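Local coordinates for suppressor protein MPT5 (Saccharomyces cerevisiae, PDB 5BZ1) that binds target sequences in the 3'-UTRs of mRNAs through its Pumilio-repeat domain and regulates gene expression post-transcriptionally, including negative regulation of HO, at residues V285-D288 / D289-N292. Numbering follows the deposited sequence.
Sequences VASD and DVIN
Ile291 folds its side chain back over the backbone of Ala286 and Ser287, the residues that lead into its helix. Its CB starts 3.3 Å from Asp288 O; CG1 then runs beside Ser287 O, and the terminal CD1 lies 3.3 Å from Ser287 O and 3.4 Å from Ala286 O, so the chain end meets carbonyl oxygens rather than apolar groups of the loop. The first torsion (chi1 -66°) puts CG1 on the side of the backbone N, opposite the carbonyl carbon, and the extended second torsion (chi2 157°) carries CD1 on to the two oxygens. Ser287 occupies the N-cap position of helix 288-307, the helix that follows a partly unmodelled linker after helix 253-273 in the PUF domain, a superhelical stack of Pumilio repeats; this turn lies about 22 Å, at the nearest atoms, from the bound RNA. The first turn closes through Asn292 N, which donates to Asp288 O at 2.9 Å with an N-H...O angle of 165°, the donor lying almost on the line of the C=O bond, whereas Ile291 N makes only weak bonds to Ser287 O and Asp288 O. Ser287 OG touches Val290 CG2 at 3.3 Å. The other Val290 methyl, CG1, packs against Ala286 CB at 3.9 Å. Both hydrophobic residues turn into the fold: Val290 and Ile291 share Ile267 of helix 253-273, Ile291 also touches Phe271, and Val290 reaches Phe230 of helix 229-240. With an alanine at Ile291, Ile267, Phe271 and the two carbonyls would probably lose the aliphatic chain packed on them, leaving a gap beside the loop. On the exposed flank, Asn292 ND2 gives Asp289 OD1 a weak hydrogen bond of 3.4 Å.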
ATOM      1  N   VAL A 285       6.854  21.227 -11.083  1.00 83.08           N
ATOM      2  CA  VAL A 285       8.240  21.124 -11.527  1.00 79.21           C
ATOM      3  C   VAL A 285       9.161  20.667 -10.396  1.00 70.85           C
ATOM      4  O   VAL A 285       9.114  21.206  -9.288  1.00 70.11           O
ATOM      5  CB  VAL A 285       8.732  22.458 -12.118  1.00 85.73           C
ATOM      6  CG1 VAL A 285      10.249  22.505 -12.175  1.00 84.72           C
ATOM      7  CG2 VAL A 285       8.136  22.661 -13.497  1.00 87.81           C
ATOM      8  N   ALA A 286       9.987  19.665 -10.683  1.00 60.11           N
ATOM      9  CA  ALA A 286      10.910  19.105  -9.697  1.00 60.07           C
ATOM     10  C   ALA A 286      12.111  20.019  -9.447  1.00 63.92           C
ATOM     11  O   ALA A 286      12.425  20.878 -10.271  1.00 64.66           O
ATOM     12  CB  ALA A 286      11.379  17.727 -10.139  1.00 54.65           C
ATOM     13  N   SER A 287      12.779  19.824  -8.312  1.00 65.10           N
ATOM     14  CA  SER A 287      13.973  20.601  -7.970  1.00 67.49           C
ATOM     15  C   SER A 287      15.102  20.340  -8.962  1.00 58.35           C
ATOM     16  O   SER A 287      15.070  19.357  -9.703  1.00 55.13           O
ATOM     17  CB  SER A 287      14.450  20.266  -6.558  1.00 66.33           C
ATOM     18  OG  SER A 287      14.907  18.927  -6.485  1.00 62.38           O
ATOM     19  N   ASP A 288      16.102  21.217  -8.968  1.00 64.32           N
ATOM     20  CA  ASP A 288      17.201  21.100  -9.922  1.00 64.77           C
ATOM     21  C   ASP A 288      18.012  19.811  -9.765  1.00 62.63           C
ATOM     22  O   ASP A 288      18.275  19.129 -10.753  1.00 56.75           O
ATOM     23  CB  ASP A 288      18.108  22.337  -9.882  1.00 69.62           C
ATOM     24  CG  ASP A 288      17.582  23.471 -10.746  1.00 72.88           C
ATOM     25  OD1 ASP A 288      16.751  23.194 -11.636  1.00 71.86           O
ATOM     26  OD2 ASP A 288      18.002  24.632 -10.541  1.00 74.20           O
ATOM     27  N   ASP A 289      18.385  19.467  -8.533  1.00 68.79           N
ATOM     28  CA  ASP A 289      19.221  18.284  -8.303  1.00 69.87           C
ATOM     29  C   ASP A 289      18.546  16.985  -8.743  1.00 64.73           C
ATOM     30  O   ASP A 289      19.212  16.073  -9.235  1.00 63.32           O
ATOM     31  CB  ASP A 289      19.664  18.188  -6.841  1.00 74.20           C
ATOM     32  CG  ASP A 289      21.041  17.562  -6.693  1.00 78.87           C
ATOM     33  OD1 ASP A 289      21.926  17.878  -7.517  1.00 86.10           O
ATOM     34  OD2 ASP A 289      21.237  16.751  -5.763  1.00 73.91           O
ATOM     35  N   VAL A 290      17.229  16.910  -8.563  1.00 52.13           N
ATOM     36  CA  VAL A 290      16.434  15.801  -9.085  1.00 48.53           C
ATOM     37  C   VAL A 290      16.606  15.700 -10.605  1.00 64.41           C
ATOM     38  O   VAL A 290      16.727  14.605 -11.163  1.00 60.72           O
ATOM     39  CB  VAL A 290      14.934  15.975  -8.743  1.00 48.04           C
ATOM     40  CG1 VAL A 290      14.074  15.035  -9.569  1.00 49.64           C
ATOM     41  CG2 VAL A 290      14.688  15.758  -7.253  1.00 51.14           C
ATOM     42  N   ILE A 291      16.636  16.857 -11.261  1.00 65.03           N
ATOM     43  CA  ILE A 291      16.734  16.937 -12.718  1.00 61.52           C
ATOM     44  C   ILE A 291      18.128  16.573 -13.246  1.00 52.79           C
ATOM     45  O   ILE A 291      18.248  15.796 -14.198  1.00 49.44           O
ATOM     46  CB  ILE A 291      16.302  18.335 -13.227  1.00 63.65           C
ATOM     47  CG1 ILE A 291      14.812  18.556 -12.951  1.00 63.76           C
ATOM     48  CG2 ILE A 291      16.601  18.491 -14.712  1.00 63.14           C
ATOM     49  CD1 ILE A 291      14.393  20.014 -12.894  1.00 68.46           C
ATOM     50  N   ASN A 292      19.171  17.129 -12.629  1.00 53.84           N
ATOM     51  CA  ASN A 292      20.553  16.815 -12.999  1.00 57.26           C
ATOM     52  C   ASN A 292      20.840  15.320 -12.883  1.00 61.39           C
ATOM     53  O   ASN A 292      21.506  14.733 -13.734  1.00 60.19           O
ATOM     54  CB  ASN A 292      21.543  17.573 -12.109  1.00 61.50           C
ATOM     55  CG  ASN A 292      21.081  18.978 -11.772  1.00 66.75           C
ATOM     56  OD1 ASN A 292      20.486  19.666 -12.598  1.00 74.45           O
ATOM     57  ND2 ASN A 292      21.361  19.411 -10.546  1.00 67.13           N
TER